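Side-chain contacts in probable glutathione S-transferase (Bordetella bronchiseptica RB50, PDB 3H1N), which probably catalyses the conjugation of glutathione to electrophilic substrates: residues A52-P55 / G56-M59; R204-V207 / H208-P211; P224-R227 / G228-A231; R108-V111 / N112-L116; R244-P247 / E248-G251. One frame throughout, in Å; residues are numbered along the deposited sequence.

Interaction 1: residues A52-P55 / G56-M59; sequences AREP and GEDM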
loop_
_atom_site.group_PDB
_atom_site.type_symbol
_atom_site.label_atom_id
_atom_site.label_comp_id
_atom_site.label_asym_id
_atom_site.label_seq_id
_atom_site.Cartn_x
_atom_site.Cartn_y
_atom_site.Cartn_z
ATOM N N ALA B 52 12.247 0.443 -20.195
ATOM C CA ALA B 52 12.888 -0.855 -19.979
ATOM C C ALA B 52 12.654 -1.855 -21.113
ATOM O O ALA B 52 13.324 -2.895 -21.180
ATOM C CB ALA B 52 12.464 -1.442 -18.617
ATOM N N ARG B 53 11.725 -1.536 -22.010
ATOM C CA ARG B 53 11.434 -2.389 -23.159
ATOM C C ARG B 53 12.214 -1.947 -24.401
ATOM O O ARG B 53 12.239 -2.653 -25.415
ATOM C CB ARG B 53 9.929 -2.399 -23.453
ATOM C CG ARG B 53 9.061 -2.804 -22.256
ATOM C CD ARG B 53 7.618 -2.969 -22.662
ATOM N NE ARG B 53 6.748 -3.363 -21.559
ATOM C CZ ARG B 53 5.468 -3.689 -21.716
ATOM N NH1 ARG B 53 4.917 -3.660 -22.931
ATOM N NH2 ARG B 53 4.738 -4.027 -20.670
ATOM N N GLU B 54 12.847 -0.779 -24.320
ATOM C CA GLU B 54 13.588 -0.223 -25.451
ATOM C C GLU B 54 14.999 -0.814 -25.483
ATOM O O GLU B 54 15.626 -0.954 -24.431
ATOM C CB GLU B 54 13.643 1.306 -25.361
ATOM C CG GLU B 54 12.268 1.973 -25.253
ATOM C CD GLU B 54 12.340 3.493 -25.279
ATOM O OE1 GLU B 54 13.451 4.051 -25.184
ATOM O OE2 GLU B 54 11.277 4.133 -25.398
ATOM N N PRO B 55 15.490 -1.186 -26.690
ATOM C CA PRO B 55 16.822 -1.781 -26.853
ATOM C C PRO B 55 17.928 -0.917 -26.264
ATOM O O PRO B 55 17.977 0.289 -26.517
ATOM C CB PRO B 55 16.984 -1.868 -28.374
ATOM C CG PRO B 55 15.594 -2.003 -28.883
ATOM C CD PRO B 55 14.762 -1.135 -27.974
ATOM N N GLY B 56 18.783 -1.534 -25.454
ATOM C CA GLY B 56 19.963 -0.859 -24.925
ATOM C C GLY B 56 19.782 -0.146 -23.597
ATOM O O GLY B 56 20.767 0.271 -22.989
ATOM N N GLU B 57 18.536 0.008 -23.147
ATOM C CA GLU B 57 18.252 0.658 -21.869
ATOM C C GLU B 57 18.469 -0.310 -20.718
ATOM O O GLU B 57 18.120 -1.486 -20.818
ATOM C CB GLU B 57 16.813 1.167 -21.825
ATOM C CG GLU B 57 16.477 2.254 -22.835
ATOM C CD GLU B 57 17.104 3.602 -22.511
ATOM O OE1 GLU B 57 17.598 3.800 -21.383
ATOM O OE2 GLU B 57 17.095 4.475 -23.402
ATOM N N ASP B 58 19.031 0.188 -19.624
ATOM C CA ASP B 58 19.320 -0.639 -18.459
ATOM C C ASP B 58 18.659 -0.046 -17.221
ATOM O O ASP B 58 19.148 0.936 -16.654
ATOM C CB ASP B 58 20.838 -0.751 -18.253
ATOM C CG ASP B 58 21.225 -1.665 -17.085
ATOM O OD1 ASP B 58 20.345 -2.214 -16.387
ATOM O OD2 ASP B 58 22.442 -1.826 -16.863
HETATM N N MSE B 59 17.554 -0.653 -16.801
HETATM C CA MSE B 59 16.803 -0.144 -15.655
HETATM C C MSE B 59 17.570 -0.209 -14.333
HETATM O O MSE B 59 17.557 0.755 -13.558
HETATM C CB MSE B 59 15.464 -0.859 -15.514
HETATM C CG MSE B 59 14.599 -0.268 -14.403
HETATM SE SE MSE B 59 12.851 -1.022 -14.381
HETATM C CE MSE B 59 13.339 -2.886 -14.179
HETATM O O HOH W 1 15.985 4.214 -25.779
#

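Interaction 2: residues R204-V207 / H208-P211; sequences RTLV and HRYP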
loop_
_atom_site.group_PDB
_atom_site.type_symbol
_atom_site.label_atom_id
_atom_site.label_comp_id
_atom_site.label_asym_id
_atom_site.label_seq_id
_atom_site.Cartn_x
_atom_site.Cartn_y
_atom_site.Cartn_z
ATOM N N ARG B 204 -15.484 -18.709 -11.958
ATOM C CA ARG B 204 -16.716 -19.315 -12.454
ATOM C C ARG B 204 -17.788 -19.404 -11.353
ATOM O O ARG B 204 -18.965 -19.141 -11.620
ATOM C CB ARG B 204 -16.436 -20.678 -13.077
ATOM C CG ARG B 204 -17.556 -21.216 -13.916
ATOM C CD ARG B 204 -16.992 -21.942 -15.141
ATOM N NE ARG B 204 -16.089 -23.039 -14.773
ATOM C CZ ARG B 204 -14.800 -23.128 -15.109
ATOM N NH1 ARG B 204 -14.207 -22.188 -15.846
ATOM N NH2 ARG B 204 -14.101 -24.183 -14.714
ATOM N N THR B 205 -17.377 -19.742 -10.131
ATOM C CA THR B 205 -18.291 -19.781 -8.978
ATOM C C THR B 205 -18.753 -18.374 -8.559
ATOM O O THR B 205 -19.935 -18.155 -8.255
ATOM C CB THR B 205 -17.634 -20.473 -7.759
ATOM O OG1 THR B 205 -17.282 -21.821 -8.105
ATOM C CG2 THR B 205 -18.587 -20.483 -6.536
ATOM N N LEU B 206 -17.821 -17.425 -8.568
ATOM C CA LEU B 206 -18.026 -16.162 -7.887
ATOM C C LEU B 206 -18.682 -15.057 -8.704
ATOM O O LEU B 206 -19.394 -14.217 -8.146
ATOM C CB LEU B 206 -16.698 -15.645 -7.313
ATOM C CG LEU B 206 -15.946 -16.412 -6.220
ATOM C CD1 LEU B 206 -14.704 -15.625 -5.876
ATOM C CD2 LEU B 206 -16.796 -16.648 -4.957
ATOM N N VAL B 207 -18.431 -15.017 -10.010
ATOM C CA VAL B 207 -18.763 -13.793 -10.778
ATOM C C VAL B 207 -20.240 -13.366 -10.757
ATOM O O VAL B 207 -20.534 -12.164 -10.751
ATOM C CB VAL B 207 -18.184 -13.790 -12.231
ATOM C CG1 VAL B 207 -16.648 -13.694 -12.182
ATOM C CG2 VAL B 207 -18.650 -15.002 -13.006
ATOM N N HIS B 208 -21.153 -14.338 -10.693
ATOM C CA HIS B 208 -22.596 -14.043 -10.652
ATOM C C HIS B 208 -22.980 -13.213 -9.426
ATOM O O HIS B 208 -23.994 -12.516 -9.440
ATOM C CB HIS B 208 -23.432 -15.336 -10.674
ATOM C CG HIS B 208 -23.589 -15.968 -9.323
ATOM N ND1 HIS B 208 -22.574 -16.670 -8.707
ATOM C CD2 HIS B 208 -24.629 -15.974 -8.455
ATOM C CE1 HIS B 208 -22.987 -17.098 -7.529
ATOM N NE2 HIS B 208 -24.230 -16.689 -7.349
ATOM N N ARG B 209 -22.190 -13.321 -8.360
ATOM C CA ARG B 209 -22.469 -12.597 -7.127
ATOM C C ARG B 209 -22.311 -11.088 -7.284
ATOM O O ARG B 209 -22.882 -10.316 -6.505
ATOM C CB ARG B 209 -21.525 -13.031 -6.006
ATOM C CG ARG B 209 -21.468 -14.516 -5.684
ATOM C CD ARG B 209 -20.432 -14.702 -4.570
ATOM N NE ARG B 209 -20.353 -16.086 -4.103
ATOM C CZ ARG B 209 -19.602 -16.484 -3.078
ATOM N NH1 ARG B 209 -18.855 -15.610 -2.404
ATOM N NH2 ARG B 209 -19.591 -17.757 -2.724
ATOM N N TYR B 210 -21.489 -10.675 -8.248
ATOM C CA TYR B 210 -21.028 -9.284 -8.325
ATOM C C TYR B 210 -21.350 -8.604 -9.674
ATOM O O TYR B 210 -20.421 -8.222 -10.404
ATOM C CB TYR B 210 -19.518 -9.215 -8.029
ATOM C CG TYR B 210 -19.089 -10.091 -6.857
ATOM C CD1 TYR B 210 -19.467 -9.780 -5.555
ATOM C CD2 TYR B 210 -18.321 -11.244 -7.061
ATOM C CE1 TYR B 210 -19.100 -10.591 -4.487
ATOM C CE2 TYR B 210 -17.932 -12.065 -5.982
ATOM C CZ TYR B 210 -18.332 -11.724 -4.704
ATOM O OH TYR B 210 -17.966 -12.506 -3.630
ATOM N N PRO B 211 -22.649 -8.424 -9.984
ATOM C CA PRO B 211 -23.052 -7.860 -11.288
ATOM C C PRO B 211 -22.503 -6.440 -11.549
ATOM O O PRO B 211 -22.127 -6.137 -12.680
ATOM C CB PRO B 211 -24.585 -7.857 -11.212
ATOM C CG PRO B 211 -24.876 -7.780 -9.738
ATOM C CD PRO B 211 -23.819 -8.635 -9.108
HETATM O O HOH W 2 -20.779 -17.148 -11.490
#

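Interaction 3: residues P224-R227 / G228-A231; sequences PELR and GYLA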
loop_
_atom_site.group_PDB
_atom_site.type_symbol
_atom_site.label_atom_id
_atom_site.label_comp_id
_atom_site.label_asym_id
_atom_site.label_seq_id
_atom_site.Cartn_x
_atom_site.Cartn_y
_atom_site.Cartn_z
ATOM N N PRO B 224 -13.344 3.388 -25.614
ATOM C CA PRO B 224 -12.672 3.716 -26.883
ATOM C C PRO B 224 -11.215 4.153 -26.663
ATOM O O PRO B 224 -10.354 3.854 -27.483
ATOM C CB PRO B 224 -13.512 4.871 -27.432
ATOM C CG PRO B 224 -14.869 4.631 -26.876
ATOM C CD PRO B 224 -14.622 4.117 -25.481
ATOM N N GLU B 225 -10.943 4.820 -25.545
ATOM C CA GLU B 225 -9.581 5.243 -25.231
ATOM C C GLU B 225 -8.622 4.101 -24.863
ATOM O O GLU B 225 -7.406 4.307 -24.837
ATOM C CB GLU B 225 -9.550 6.362 -24.173
ATOM C CG GLU B 225 -10.279 6.081 -22.863
ATOM C CD GLU B 225 -11.739 6.507 -22.919
ATOM O OE1 GLU B 225 -12.151 7.364 -22.113
ATOM O OE2 GLU B 225 -12.470 5.991 -23.779
ATOM N N LEU B 226 -9.155 2.906 -24.580
ATOM C CA LEU B 226 -8.296 1.738 -24.364
ATOM C C LEU B 226 -8.257 0.774 -25.542
ATOM O O LEU B 226 -7.447 -0.153 -25.544
ATOM C CB LEU B 226 -8.633 0.997 -23.057
ATOM C CG LEU B 226 -8.017 1.583 -21.784
ATOM C CD1 LEU B 226 -8.564 0.832 -20.579
ATOM C CD2 LEU B 226 -6.477 1.548 -21.813
ATOM N N ARG B 227 -9.116 0.987 -26.542
ATOM C CA ARG B 227 -9.251 0.047 -27.656
ATOM C C ARG B 227 -7.913 -0.272 -28.331
ATOM O O ARG B 227 -7.558 -1.446 -28.493
ATOM C CB ARG B 227 -10.265 0.583 -28.687
ATOM C CG ARG B 227 -10.762 -0.430 -29.739
ATOM C CD ARG B 227 -11.751 -1.453 -29.157
ATOM N NE ARG B 227 -12.818 -0.840 -28.355
ATOM C CZ ARG B 227 -13.997 -0.440 -28.827
ATOM N NH1 ARG B 227 -14.880 0.101 -27.995
ATOM N NH2 ARG B 227 -14.302 -0.578 -30.124
ATOM N N GLY B 228 -7.191 0.776 -28.727
ATOM C CA GLY B 228 -5.909 0.637 -29.405
ATOM C C GLY B 228 -4.907 -0.130 -28.564
ATOM O O GLY B 228 -4.317 -1.103 -29.050
ATOM N N TYR B 229 -4.739 0.300 -27.307
ATOM C CA TYR B 229 -3.784 -0.318 -26.367
ATOM C C TYR B 229 -4.020 -1.816 -26.116
ATOM O O TYR B 229 -3.081 -2.618 -26.154
ATOM C CB TYR B 229 -3.722 0.436 -25.022
ATOM C CG TYR B 229 -2.850 -0.294 -24.028
ATOM C CD1 TYR B 229 -3.401 -0.903 -22.899
ATOM C CD2 TYR B 229 -1.474 -0.433 -24.251
ATOM C CE1 TYR B 229 -2.585 -1.601 -21.975
ATOM C CE2 TYR B 229 -0.659 -1.128 -23.345
ATOM C CZ TYR B 229 -1.216 -1.710 -22.227
ATOM O OH TYR B 229 -0.390 -2.403 -21.369
ATOM N N LEU B 230 -5.274 -2.188 -25.869
ATOM C CA LEU B 230 -5.602 -3.573 -25.522
ATOM C C LEU B 230 -5.454 -4.521 -26.712
ATOM O O LEU B 230 -5.382 -5.732 -26.526
ATOM C CB LEU B 230 -7.004 -3.673 -24.908
ATOM C CG LEU B 230 -7.253 -2.905 -23.602
ATOM C CD1 LEU B 230 -8.742 -2.885 -23.260
ATOM C CD2 LEU B 230 -6.417 -3.445 -22.428
ATOM N N ALA B 231 -5.362 -3.961 -27.914
ATOM C CA ALA B 231 -5.189 -4.748 -29.140
ATOM C C ALA B 231 -3.760 -4.649 -29.685
ATOM O O ALA B 231 -3.444 -5.219 -30.726
ATOM C CB ALA B 231 -6.196 -4.299 -30.191
HETATM O O HOH W 3 -7.853 3.682 -28.377
HETATM O O HOH W 4 -5.672 2.884 -26.775
#

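Interaction 4: residues R108-V111 / N112-L116; sequences RLWV and NQLQL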
loop_
_atom_site.group_PDB
_atom_site.type_symbol
_atom_site.label_atom_id
_atom_site.label_comp_id
_atom_site.label_asym_id
_atom_site.label_seq_id
_atom_site.Cartn_x
_atom_site.Cartn_y
_atom_site.Cartn_z
ATOM N N ARG B 108 -10.577 12.387 -4.037
ATOM C CA ARG B 108 -9.179 11.978 -4.224
ATOM C C ARG B 108 -8.760 10.964 -3.184
ATOM O O ARG B 108 -8.121 9.972 -3.517
ATOM C CB ARG B 108 -8.253 13.209 -4.168
ATOM C CG ARG B 108 -8.190 13.945 -5.487
ATOM C CD ARG B 108 -7.847 15.406 -5.337
ATOM N NE ARG B 108 -7.844 16.042 -6.655
ATOM C CZ ARG B 108 -7.216 17.176 -6.956
ATOM N NH1 ARG B 108 -6.515 17.829 -6.029
ATOM N NH2 ARG B 108 -7.284 17.652 -8.196
ATOM N N LEU B 109 -9.112 11.233 -1.920
ATOM C CA LEU B 109 -8.832 10.309 -0.825
ATOM C C LEU B 109 -9.546 8.970 -1.020
ATOM O O LEU B 109 -8.982 7.918 -0.706
ATOM C CB LEU B 109 -9.210 10.929 0.518
ATOM C CG LEU B 109 -8.354 12.128 0.942
ATOM C CD1 LEU B 109 -8.962 12.872 2.119
ATOM C CD2 LEU B 109 -6.910 11.697 1.228
ATOM N N TRP B 110 -10.782 9.023 -1.526
ATOM C CA TRP B 110 -11.575 7.823 -1.808
ATOM C C TRP B 110 -10.922 6.982 -2.898
ATOM O O TRP B 110 -10.760 5.770 -2.737
ATOM C CB TRP B 110 -13.025 8.204 -2.163
ATOM C CG TRP B 110 -13.948 7.101 -2.658
ATOM C CD1 TRP B 110 -14.694 7.121 -3.813
ATOM C CD2 TRP B 110 -14.240 5.847 -2.016
ATOM N NE1 TRP B 110 -15.432 5.956 -3.926
ATOM C CE2 TRP B 110 -15.176 5.163 -2.836
ATOM C CE3 TRP B 110 -13.802 5.235 -0.826
ATOM C CZ2 TRP B 110 -15.673 3.888 -2.510
ATOM C CZ3 TRP B 110 -14.301 3.972 -0.494
ATOM C CH2 TRP B 110 -15.227 3.309 -1.338
ATOM N N VAL B 111 -10.529 7.625 -3.996
ATOM C CA VAL B 111 -9.828 6.928 -5.068
ATOM C C VAL B 111 -8.493 6.328 -4.585
ATOM O O VAL B 111 -8.154 5.197 -4.948
ATOM C CB VAL B 111 -9.679 7.816 -6.346
ATOM C CG1 VAL B 111 -8.775 7.154 -7.398
ATOM C CG2 VAL B 111 -11.052 8.057 -6.948
ATOM N N ASN B 112 -7.759 7.086 -3.774
ATOM C CA ASN B 112 -6.487 6.620 -3.236
ATOM C C ASN B 112 -6.669 5.361 -2.370
ATOM O O ASN B 112 -5.937 4.380 -2.549
ATOM C CB ASN B 112 -5.773 7.734 -2.443
ATOM C CG ASN B 112 -4.341 7.362 -2.061
ATOM O OD1 ASN B 112 -3.577 6.864 -2.884
ATOM N ND2 ASN B 112 -3.965 7.632 -0.800
ATOM N N GLN B 113 -7.667 5.356 -1.489
ATOM C CA GLN B 113 -7.873 4.161 -0.676
ATOM C C GLN B 113 -8.374 2.973 -1.484
ATOM O O GLN B 113 -7.989 1.845 -1.208
ATOM C CB GLN B 113 -8.726 4.408 0.570
ATOM C CG GLN B 113 -10.209 4.558 0.373
ATOM C CD GLN B 113 -10.928 4.698 1.711
ATOM O OE1 GLN B 113 -10.724 5.667 2.424
ATOM N NE2 GLN B 113 -11.758 3.721 2.053
ATOM N N LEU B 114 -9.213 3.227 -2.483
ATOM C CA LEU B 114 -9.632 2.162 -3.391
ATOM C C LEU B 114 -8.417 1.548 -4.088
ATOM O O LEU B 114 -8.285 0.320 -4.155
ATOM C CB LEU B 114 -10.623 2.685 -4.423
ATOM C CG LEU B 114 -12.080 2.896 -3.974
ATOM C CD1 LEU B 114 -12.855 3.704 -5.028
ATOM C CD2 LEU B 114 -12.790 1.550 -3.669
ATOM N N GLN B 115 -7.528 2.404 -4.599
ATOM C CA GLN B 115 -6.293 1.930 -5.236
ATOM C C GLN B 115 -5.407 1.123 -4.288
ATOM O O GLN B 115 -4.850 0.096 -4.682
ATOM C CB GLN B 115 -5.493 3.082 -5.885
ATOM C CG GLN B 115 -4.235 2.614 -6.667
ATOM C CD GLN B 115 -4.567 1.792 -7.915
ATOM O OE1 GLN B 115 -3.897 0.782 -8.206
ATOM N NE2 GLN B 115 -5.575 2.217 -8.661
ATOM N N LEU B 116 -5.283 1.567 -3.041
ATOM C CA LEU B 116 -4.476 0.832 -2.075
ATOM C C LEU B 116 -5.089 -0.527 -1.755
ATOM O O LEU B 116 -4.362 -1.487 -1.450
ATOM C CB LEU B 116 -4.269 1.655 -0.781
ATOM C CG LEU B 116 -3.398 2.896 -0.963
ATOM C CD1 LEU B 116 -3.446 3.831 0.286
ATOM C CD2 LEU B 116 -1.957 2.490 -1.273
#

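Interaction 5: residues R244-P247 / E248-G251; sequences RHYP and ELDG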
loop_
_atom_site.group_PDB
_atom_site.type_symbol
_atom_site.label_atom_id
_atom_site.label_comp_id
_atom_site.label_asym_id
_atom_site.label_seq_id
_atom_site.Cartn_x
_atom_site.Cartn_y
_atom_site.Cartn_z
ATOM N N ARG B 244 -0.736 -15.723 -11.891
ATOM C CA ARG B 244 -0.222 -16.942 -12.494
ATOM C C ARG B 244 -1.269 -18.030 -12.444
ATOM O O ARG B 244 -1.853 -18.300 -11.391
ATOM C CB ARG B 244 1.044 -17.438 -11.784
ATOM C CG ARG B 244 2.237 -16.480 -11.814
ATOM C CD ARG B 244 3.463 -17.154 -11.225
ATOM N NE ARG B 244 4.619 -16.268 -11.126
ATOM C CZ ARG B 244 5.853 -16.673 -10.805
ATOM N NH1 ARG B 244 6.110 -17.959 -10.602
ATOM N NH2 ARG B 244 6.844 -15.792 -10.714
ATOM N N HIS B 245 -1.492 -18.674 -13.577
ATOM C CA HIS B 245 -2.438 -19.784 -13.615
ATOM C C HIS B 245 -1.779 -21.113 -13.233
ATOM O O HIS B 245 -1.084 -21.730 -14.037
ATOM C CB HIS B 245 -3.114 -19.885 -14.987
ATOM C CG HIS B 245 -4.023 -21.069 -15.116
ATOM N ND1 HIS B 245 -4.955 -21.394 -14.156
ATOM C CD2 HIS B 245 -4.120 -22.022 -16.072
ATOM C CE1 HIS B 245 -5.595 -22.491 -14.517
ATOM N NE2 HIS B 245 -5.114 -22.886 -15.681
ATOM N N TYR B 246 -2.023 -21.549 -11.999
ATOM C CA TYR B 246 -1.614 -22.861 -11.521
ATOM C C TYR B 246 -2.883 -23.656 -11.205
ATOM O O TYR B 246 -3.593 -23.328 -10.266
ATOM C CB TYR B 246 -0.771 -22.703 -10.244
ATOM C CG TYR B 246 0.585 -22.072 -10.469
ATOM C CD1 TYR B 246 1.499 -22.634 -11.370
ATOM C CD2 TYR B 246 0.966 -20.929 -9.764
ATOM C CE1 TYR B 246 2.756 -22.059 -11.574
ATOM C CE2 TYR B 246 2.226 -20.350 -9.952
ATOM C CZ TYR B 246 3.116 -20.921 -10.855
ATOM O OH TYR B 246 4.359 -20.353 -11.039
ATOM N N PRO B 247 -3.198 -24.680 -12.013
ATOM C CA PRO B 247 -4.429 -25.452 -11.769
ATOM C C PRO B 247 -4.539 -25.959 -10.316
ATOM O O PRO B 247 -5.639 -25.961 -9.740
ATOM C CB PRO B 247 -4.307 -26.616 -12.757
ATOM C CG PRO B 247 -3.487 -26.054 -13.884
ATOM C CD PRO B 247 -2.470 -25.161 -13.202
ATOM N N GLU B 248 -3.406 -26.336 -9.717
ATOM C CA GLU B 248 -3.397 -26.878 -8.347
ATOM C C GLU B 248 -3.817 -25.879 -7.257
ATOM O O GLU B 248 -4.258 -26.282 -6.173
ATOM C CB GLU B 248 -2.044 -27.534 -8.015
ATOM C CG GLU B 248 -0.844 -26.578 -7.935
ATOM C CD GLU B 248 -0.133 -26.363 -9.264
ATOM O OE1 GLU B 248 -0.742 -26.554 -10.354
ATOM O OE2 GLU B 248 1.056 -25.977 -9.223
ATOM N N LEU B 249 -3.699 -24.585 -7.559
ATOM C CA LEU B 249 -4.119 -23.535 -6.645
ATOM C C LEU B 249 -5.574 -23.082 -6.856
ATOM O O LEU B 249 -6.123 -22.370 -6.019
ATOM C CB LEU B 249 -3.153 -22.338 -6.738
ATOM C CG LEU B 249 -1.664 -22.642 -6.508
ATOM C CD1 LEU B 249 -0.876 -21.338 -6.394
ATOM C CD2 LEU B 249 -1.458 -23.498 -5.256
ATOM N N ASP B 250 -6.201 -23.520 -7.955
ATOM C CA ASP B 250 -7.580 -23.148 -8.271
ATOM C C ASP B 250 -8.578 -24.153 -7.633
ATOM O O ASP B 250 -8.184 -25.171 -7.051
ATOM C CB ASP B 250 -7.745 -23.100 -9.808
ATOM C CG ASP B 250 -8.892 -22.190 -10.284
ATOM O OD1 ASP B 250 -9.557 -21.521 -9.478
ATOM O OD2 ASP B 250 -9.134 -22.160 -11.513
ATOM N N GLY B 251 -9.864 -23.839 -7.711
ATOM C CA GLY B 251 -10.928 -24.728 -7.229
ATOM C C GLY B 251 -12.272 -24.025 -7.277
ATOM O O GLY B 251 -12.326 -22.800 -7.361
HETATM O O HOH W 5 -7.181 -27.828 -7.950
#

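Interaction 1: residues A52-P55 / G56-M59
Glu54 and Glu57 meet across a tight turn, their side chains lying side by side and pointing the same way, with CB of Glu54 3.9 Å from CG of Glu57. At their ends the two carboxylates, with planes 65° apart, bring OE1 of Glu54 to 4.1 Å from OE2 of Glu57. A water donates to both oxygens, 2.6 Å from OE1 of Glu54, and Arg51 forms a salt bridge to Glu54 and a long, weak ion pair with Glu57, which probably eases the repulsion of the like charges. The bend of Glu57 at chi2 (-72°) tips its carboxylate toward this shared water. Beneath the pair, the turn is closed by a weak hydrogen bond from N of Glu57 to O of Glu54, 3.3 Å long, with Pro55 and Gly56 at the corners; Gly56 takes a positive phi of 91°. Farther down, CB of Ala52 touches SE of Met59 (a selenomethionine) at 4.3 Å, and Met59 continues onto Trp25 and Trp27. The arrangement is a type II beta turn, leading through the N-cap residue Asp58 into helix 59-65, in the connection that follows strand 48-50 of the thioredoxin-like N-terminal domain of glutathione S-transferases.

Interaction 2: residues R204-V207 / H208-P211
The guanidinium of Arg209 has CD2 of Leu206 over the centre of one face, 3.3 Å above its plane, and this methyl lies 3.4 Å from CZ of Arg209. Two rings flank the same arginine chain: its CB sits above the centre of the Tyr210 ring, while its CG lies over one face of the His208 imidazole, offset toward the rim. At the edge of that imidazole, in its plane, is O of Thr205, to which ND1 of His208 gives a weak hydrogen bond of 3.1 Å, bent to 128°. The histidine reaches back because its CG stands between the backbone N and the carbonyl carbon (chi1 83°). All this happens where helix 200-206 gives way to helix 211-221 in the all-helical C-terminal domain of the glutathione S-transferase fold, Tyr210 being the N-cap of the second helix. The backbone turns in steps of three residues: N of Arg209 binds O of Leu206 at 2.9 Å, and N of Tyr210 follows on O of Val207. A water joins O of Arg204 to N of His208, standing in for a direct helical bond. The tyrosine ring also packs against CB of Leu206, through CE2 at 4.0 Å, and it continues onto Pro158 and Glu165 of helix 142-167. Its hydroxyl receives a long, weak bond from NH1 of Arg209.

Interaction 3: residues P224-R227 / G228-A231
Leu226 and Leu230 touch one turn apart on helix 224-230, a short, weakly bonded helix in the C-terminal domain of the glutathione S-transferase fold, where water takes part in the backbone ladder. At its start, O of Pro224 accepts a hydrogen bond from a water that in turn accepts one from N of Gly228, so that the usual direct bond is replaced by a bridge. The next step repeats the device: a second water links O of Glu225 to N of Tyr229, lying 2.8 Å from that nitrogen. OE1 of Glu225 bonds to NE1 of Trp181.

Leu226 restores the regular pattern. Its O receives N-H of Leu230 at 3.0 Å in a nearly straight bond of 166°, the donor standing almost in line with the carbonyl. Beside this backbone bond CB of Leu226 meets CD1 of Leu230 at 3.9 Å. CD2 of Leu226 approaches CD1 of the Tyr229 ring at 4.1 Å; these two side chains run alongside each other. The tyrosine, whose chi1 of 174° swings the ring to the side opposite its own backbone N, extends over helix 34-43, packing on Leu39 and hydrogen-bonding through its hydroxyl to Glu35, so it joins the two domains. Leu226 reaches Ala43 of the same helix, and Leu230 packs on Tyr189 of helix 183-198.

Arg227 bends at chi2 and chi3, folding its guanidinium back toward the carbonyl of Glu222. Its own O takes a weak bond from N of Ala231 at 3.4 Å, while CB of Ala231 lies 3.6 Å from that oxygen.

Interaction 4: residues R108-V111 / N112-L116
N of Asn112 bonds to O of Arg108 at 2.9 Å, one of four successive helical bonds that make this a regular piece of alpha helix. Leu114 lies across the indole: CD1 rests over one face of Trp110, 3.7 Å from the centroid of the five-membered ring and 21° off its normal, a CH-pi contact. CD2 of Leu114 lies by the six-membered ring, 3.8 Å from CH2 of Trp110. At the indole's edge, near its plane, NE2 of Gln113 comes to 3.6 Å from CZ3 of Trp110, with amide and ring planes 57° apart. A chi1 of 76° wedges CG of Gln113 between its two backbone neighbours, and the extended chain beyond carries the amide to the ring. The tryptophan is held from outside too, NE1 donating to O of Leu175. Polar ends pointing off the helix find partners in the second subunit: OE1 of Gln113 accepts from N of Ala85, and Asn112 bonds to Asn89, both of that subunit. Helix 105-127 thus lines the dimer interface on one side, while Leu114 and Val111 pack on Ala184 of helix 183-198, Trp110 on Tyr163 of helix 142-167, and Gln115 on Leu91 of helix 87-97.

Interaction 5: residues R244-P247 / E248-G251
Tyr246, Pro247 and Glu248 carry this contact, a short 3-10 turn in the C-terminal tail that follows the last helix of the fold. The tyrosine is central. Its CB touches two neighbours, 3.8 Å from CG of Leu249 and 3.8 Å from CD of Glu248, and both side chains run alongside it, pointing the same way. The carboxylate of Glu248 is turned 49° against the ring. Glu248 folds back toward Tyr246 and Pro247, its CG flanked by both backbone N and C (chi1 67°) and its chain bent at chi2, which also brings OE1 of Glu248 to 3.6 Å from CD of Pro247. OE2 of Glu248 is gripped from outside by two donors, Tyr138 OH and Gln142 NE2, and the ring of Tyr138 stacks on that of Tyr246. Leu249 continues inward onto Ala145, Leu146 and Ala149 of helix 142-167.

The backbone gives the turn its shape. O of Tyr246 receives N of Leu249 at 3.0 Å and, more weakly, N of Asp250; the latter nitrogen also bonds to O of Pro247 at 3.1 Å. A water donates to O of Pro247 and O of Asp250, bridging the exit of the turn. Asp250 binds the first turn of helix 200-206 through Arg201 N and Arg202 N. At the far end of the tyrosine, OH lies in the guanidinium plane of Arg244 and accepts a bond of 3.0 Å from NH1.

The five are local contacts within helices, turns and helix junctions of one chain. Interaction 1 belongs to the N-terminal thioredoxin-like part, where family members bind glutathione, though no glutathione is seen here. Its nearest atoms lie about 5 Å from those of interaction 3, whose Tyr229 packs on helix 34-43; NH1 of Arg53 bonds to O of Arg234, just after helix 224-230. Interactions 2 and 5 are again about 5 Å apart at nearest atoms: Asp250 accepts bonds from backbone N atoms at the start of helix 200-206, while interaction 2 lies around its later part and the connection to helix 211-221. Interaction 4, about 12 Å from interaction 3 at nearest atoms, alone touches the second subunit.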